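Local coordinates for acyl-coenzyme A oxidase acox-1.1 (Caenorhabditis elegans, PDB 5K3H), which catalyses the FAD-dependent desaturation of acyl-CoA thioesters to (2E)-enoyl-CoA, reducing oxygen to hydrogen peroxide, in the first step of peroxisomal beta-oxidation, at residues I108-A114 / Y245-D249; G147-Q151 / P190-G194. All coordinates share one frame. Residues are numbered along the deposited sequence.

Interaction 1: residues I108-A114 / Y245-D249; sequences IEGNPMA and YNIVD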
loop_
_atom_site.group_PDB
_atom_site.type_symbol
_atom_site.label_atom_id
_atom_site.label_comp_id
_atom_site.label_asym_id
_atom_site.label_seq_id
_atom_site.Cartn_x
_atom_site.Cartn_y
_atom_site.Cartn_z
ATOM N N ILE B 108 5.731 15.611 7.171
ATOM C CA ILE B 108 4.470 15.118 6.610
ATOM C C ILE B 108 3.578 14.394 7.623
ATOM O O ILE B 108 2.404 14.130 7.301
ATOM C CB ILE B 108 4.709 14.218 5.376
ATOM C CG1 ILE B 108 5.530 12.967 5.727
ATOM C CG2 ILE B 108 5.358 15.021 4.267
ATOM C CD1 ILE B 108 5.611 11.956 4.589
ATOM N N GLU B 109 4.079 14.062 8.823
ATOM C CA GLU B 109 3.291 13.260 9.754
ATOM C C GLU B 109 2.259 14.069 10.541
ATOM O O GLU B 109 1.486 13.461 11.296
ATOM C CB GLU B 109 4.209 12.505 10.713
ATOM C CG GLU B 109 5.231 11.611 9.992
ATOM C CD GLU B 109 5.965 10.630 10.905
ATOM O OE1 GLU B 109 5.367 10.230 11.928
ATOM O OE2 GLU B 109 7.125 10.255 10.604
ATOM N N GLY B 110 2.189 15.384 10.348
ATOM C CA GLY B 110 1.205 16.240 10.982
ATOM C C GLY B 110 1.814 17.223 11.978
ATOM O O GLY B 110 3.008 17.196 12.291
ATOM N N ASN B 111 0.953 18.121 12.462
ATOM C CA ASN B 111 1.294 19.001 13.574
ATOM C C ASN B 111 -0.003 19.452 14.234
ATOM O O ASN B 111 -1.088 19.252 13.678
ATOM C CB ASN B 111 2.156 20.197 13.111
ATOM C CG ASN B 111 1.381 21.197 12.281
ATOM O OD1 ASN B 111 0.775 22.124 12.816
ATOM N ND2 ASN B 111 1.386 21.006 10.960
ATOM N N PRO B 112 0.067 20.012 15.450
ATOM C CA PRO B 112 -1.169 20.374 16.183
ATOM C C PRO B 112 -2.017 21.438 15.521
ATOM O O PRO B 112 -3.156 21.670 15.967
ATOM C CB PRO B 112 -0.643 20.879 17.528
ATOM C CG PRO B 112 0.673 20.157 17.705
ATOM C CD PRO B 112 1.255 20.077 16.329
ATOM N N MET B 113 -1.487 22.144 14.525
ATOM C CA MET B 113 -2.227 23.200 13.851
ATOM C C MET B 113 -2.363 22.920 12.365
ATOM O O MET B 113 -2.580 23.847 11.577
ATOM C CB MET B 113 -1.564 24.553 14.108
ATOM C CG MET B 113 -1.716 24.975 15.541
ATOM S SD MET B 113 -1.024 26.592 15.901
ATOM C CE MET B 113 -1.970 27.674 14.830
ATOM N N ALA B 114 -2.245 21.653 11.984
ATOM C CA ALA B 114 -2.355 21.256 10.585
ATOM C C ALA B 114 -3.681 21.678 9.956
ATOM O O ALA B 114 -3.713 22.159 8.824
ATOM C CB ALA B 114 -2.153 19.755 10.445
ATOM N N TYR B 245 0.355 9.514 9.650
ATOM C CA TYR B 245 -0.136 10.866 9.926
ATOM C C TYR B 245 -0.501 11.034 11.401
ATOM O O TYR B 245 -1.508 11.653 11.738
ATOM C CB TYR B 245 -1.344 11.173 9.035
ATOM C CG TYR B 245 -1.576 12.636 8.804
ATOM C CD1 TYR B 245 -0.550 13.436 8.320
ATOM C CD2 TYR B 245 -2.823 13.209 9.012
ATOM C CE1 TYR B 245 -0.741 14.775 8.081
ATOM C CE2 TYR B 245 -3.036 14.568 8.763
ATOM C CZ TYR B 245 -1.983 15.342 8.300
ATOM O OH TYR B 245 -2.151 16.689 8.044
ATOM N N ASN B 246 0.305 10.459 12.288
ATOM C CA ASN B 246 -0.117 10.260 13.668
ATOM C C ASN B 246 0.188 11.434 14.586
ATOM O O ASN B 246 -0.198 11.391 15.760
ATOM C CB ASN B 246 0.509 8.987 14.216
ATOM C CG ASN B 246 -0.281 7.761 13.815
ATOM O OD1 ASN B 246 -1.448 7.633 14.189
ATOM N ND2 ASN B 246 0.334 6.860 13.039
ATOM N N ILE B 247 0.844 12.486 14.084
ATOM C CA ILE B 247 1.022 13.696 14.877
ATOM C C ILE B 247 -0.258 14.520 14.912
ATOM O O ILE B 247 -0.454 15.318 15.836
ATOM C CB ILE B 247 2.227 14.492 14.341
ATOM C CG1 ILE B 247 3.493 13.620 14.413
ATOM C CG2 ILE B 247 2.383 15.824 15.078
ATOM C CD1 ILE B 247 4.787 14.263 13.909
ATOM N N VAL B 248 -1.131 14.352 13.923
ATOM C CA VAL B 248 -2.454 14.960 13.934
ATOM C C VAL B 248 -3.353 14.159 14.862
ATOM O O VAL B 248 -3.507 12.941 14.712
ATOM C CB VAL B 248 -3.031 15.026 12.514
ATOM C CG1 VAL B 248 -4.541 15.318 12.554
ATOM C CG2 VAL B 248 -2.308 16.091 11.717
ATOM N N ASP B 249 -3.971 14.852 15.811
ATOM C CA ASP B 249 -4.841 14.254 16.817
ATOM C C ASP B 249 -6.288 14.348 16.327
ATOM O O ASP B 249 -7.075 15.218 16.719
ATOM C CB ASP B 249 -4.622 14.968 18.145
ATOM C CG ASP B 249 -4.675 16.497 17.988
ATOM O OD1 ASP B 249 -3.800 17.049 17.269
ATOM O OD2 ASP B 249 -5.600 17.145 18.554
HETATM O O HOH W 1 2.737 9.085 11.786
#

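Interaction 2: residues G147-Q151 / P190-G194; sequences GTYAQ and PGNLG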
loop_
_atom_site.group_PDB
_atom_site.type_symbol
_atom_site.label_atom_id
_atom_site.label_comp_id
_atom_site.label_asym_id
_atom_site.label_seq_id
_atom_site.Cartn_x
_atom_site.Cartn_y
_atom_site.Cartn_z
ATOM N N GLY B 147 -8.019 26.133 15.937
ATOM C CA GLY B 147 -9.290 25.708 15.407
ATOM C C GLY B 147 -9.120 24.603 14.383
ATOM O O GLY B 147 -8.029 24.341 13.873
ATOM N N THR B 148 -10.240 23.946 14.107
ATOM C CA THR B 148 -10.336 22.940 13.065
ATOM C C THR B 148 -11.728 23.061 12.455
ATOM O O THR B 148 -12.514 23.942 12.817
ATOM C CB THR B 148 -10.031 21.543 13.641
ATOM O OG1 THR B 148 -10.088 20.549 12.607
ATOM C CG2 THR B 148 -11.022 21.189 14.750
ATOM N N TYR B 149 -12.030 22.171 11.517
ATOM C CA TYR B 149 -13.307 22.159 10.818
ATOM C C TYR B 149 -13.936 20.794 11.071
ATOM O O TYR B 149 -13.319 19.762 10.800
ATOM C CB TYR B 149 -13.082 22.422 9.329
ATOM C CG TYR B 149 -14.333 22.619 8.519
ATOM C CD1 TYR B 149 -14.905 23.869 8.417
ATOM C CD2 TYR B 149 -14.931 21.574 7.840
ATOM C CE1 TYR B 149 -16.047 24.081 7.676
ATOM C CE2 TYR B 149 -16.091 21.782 7.089
ATOM C CZ TYR B 149 -16.634 23.042 7.019
ATOM O OH TYR B 149 -17.773 23.283 6.293
ATOM N N ALA B 150 -15.137 20.778 11.632
ATOM C CA ALA B 150 -15.724 19.541 12.155
ATOM C C ALA B 150 -16.988 19.243 11.372
ATOM O O ALA B 150 -18.046 19.816 11.647
ATOM C CB ALA B 150 -16.004 19.656 13.655
ATOM N N GLN B 151 -16.873 18.361 10.381
ATOM C CA GLN B 151 -18.016 18.006 9.546
ATOM C C GLN B 151 -18.374 16.531 9.648
ATOM O O GLN B 151 -19.514 16.190 9.991
ATOM C CB GLN B 151 -17.733 18.407 8.091
ATOM C CG GLN B 151 -18.832 18.049 7.133
ATOM C CD GLN B 151 -18.501 18.498 5.730
ATOM O OE1 GLN B 151 -18.471 17.697 4.789
ATOM N NE2 GLN B 151 -18.251 19.805 5.580
ATOM N N PRO B 190 -12.264 14.814 12.243
ATOM C CA PRO B 190 -11.645 16.144 12.067
ATOM C C PRO B 190 -10.263 16.224 12.689
ATOM O O PRO B 190 -10.061 15.869 13.852
ATOM C CB PRO B 190 -12.624 17.087 12.766
ATOM C CG PRO B 190 -13.940 16.424 12.611
ATOM C CD PRO B 190 -13.651 14.961 12.734
ATOM N N GLY B 191 -9.298 16.668 11.888
ATOM C CA GLY B 191 -7.920 16.701 12.343
ATOM C C GLY B 191 -7.731 17.740 13.430
ATOM O O GLY B 191 -8.413 18.769 13.456
ATOM N N ASN B 192 -6.858 17.421 14.387
ATOM C CA ASN B 192 -6.484 18.301 15.492
ATOM C C ASN B 192 -7.668 18.672 16.383
ATOM O O ASN B 192 -7.575 19.629 17.166
ATOM C CB ASN B 192 -5.785 19.555 14.975
ATOM C CG ASN B 192 -4.560 19.215 14.180
ATOM O OD1 ASN B 192 -4.405 19.656 13.041
ATOM N ND2 ASN B 192 -3.687 18.401 14.762
ATOM N N LEU B 193 -8.785 17.948 16.252
ATOM C CA LEU B 193 -9.989 18.185 17.033
ATOM C C LEU B 193 -9.933 17.519 18.401
ATOM O O LEU B 193 -10.592 17.982 19.341
ATOM C CB LEU B 193 -11.218 17.673 16.272
ATOM C CG LEU B 193 -12.560 17.705 17.020
ATOM C CD1 LEU B 193 -12.934 19.129 17.438
ATOM C CD2 LEU B 193 -13.698 17.074 16.202
ATOM N N GLY B 194 -9.179 16.430 18.532
ATOM C CA GLY B 194 -9.297 15.610 19.724
ATOM C C GLY B 194 -8.678 16.248 20.949
ATOM O O GLY B 194 -9.226 16.151 22.053
#

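Interaction 1: residues I108-A114 / Y245-D249
A single carbonyl, Glu109 O, is set into the start of a type I beta turn formed by Tyr245 to Val248, and it approaches all four residues of that turn. It lies 3.0 Å from Ile247 N, which donates the one hydrogen bond between the segments, 3.4 Å from Tyr245 CA in a CA-H...O contact, and 3.1 Å from Tyr245 C. The contact is a loop-to-loop junction of the acyl-CoA oxidase fold: residues 108-114 connect two helices of the N-terminal helical domain, and 245-249 connect strands 234-238 and 251-255 of the beta domain. Such close approach depends on Gly110. Its backbone, with phi near 113°, would not tolerate a side chain, and a CB would collide with Val248 CG2, which lies 3.6 Å from Gly110 CA. Beyond it the chain folds into another type I turn, Asn111 to Ala114, reinforced by an Asx turn in which Met113 N donates to Asn111 OD1 at 2.8 Å, and so enters helix 114-127. Glu109 also reaches the opposing turn through water 1, while its OE1 forms a salt bridge with Lys71 and its OE2 a hydrogen bond with Tyr419. Tyr245 packs on Tyr414 of the second subunit, placing the junction beside the dimer interface. Ile247, whose CA-to-CB bond points toward the other segment, packs with its CD1 3.7 Å from Glu109 CB.

Interaction 2: residues G147-Q151 / P190-G194
The two segments run in opposite senses without pairing as strands: CA atoms approach to 5.3 Å between Ala150 and Pro190 and to 6.2 Å between Thr148 and Leu193, and no backbone-to-backbone hydrogen bond joins them. Strand 147-150 of the beta domain instead pairs in parallel with strand 199-208, while Pro190 to Leu193 form a type II beta turn, with Asn192 at its third position in the left-handed region (phi 61°). One side-chain hydrogen bond, from Thr148, together with apolar contacts joins this turn to the strand, within the FAD-binding part of an acyl-CoA oxidase: Tyr149, Ala150, Gln151 and Gly191 all bind the cofactor shared between the two subunits. The CA-to-CB bond of Thr148 points toward the turn and that of Tyr149 away from it; the Tyr149 side chain packs on Met119 and Ala123 of helix 114-127. Pro190 lies against the strand's end, with its CB 3.4 Å from Tyr149 O and its CG 4.0 Å from Ala150 CB. Leu193 adds to the apolar contact, its CD2 4.3 Å from Ala150 CB and its CB 3.8 Å from Thr148 CG2. The hydrogen bond is short: Thr148 OG1 donates to Gly191 O at 2.6 Å.

Interaction 2 is nested inside the chain loop that interaction 1 closes, and the two have centres 12 Å apart. Asn192 is their shared joint: its ND2 lies 2.9 Å from both Asp249 OD1 and Asn111 O, two probable hydrogen bonds that tie the turn at 190-194 to each segment of interaction 1, while its OD1 accepts from Leu115 N in helix 114-127. The general principle is that one buried amide can join several irregular loops. Interaction 2 is itself part of the FAD site, empty in this apo form, and interaction 1 borders it: between nearest atoms, the Val248 side chain is about 4 Å from FAD-binding Gly191, and the Ala114 side chain about 11 Å from that of Tyr149, another FAD ligand.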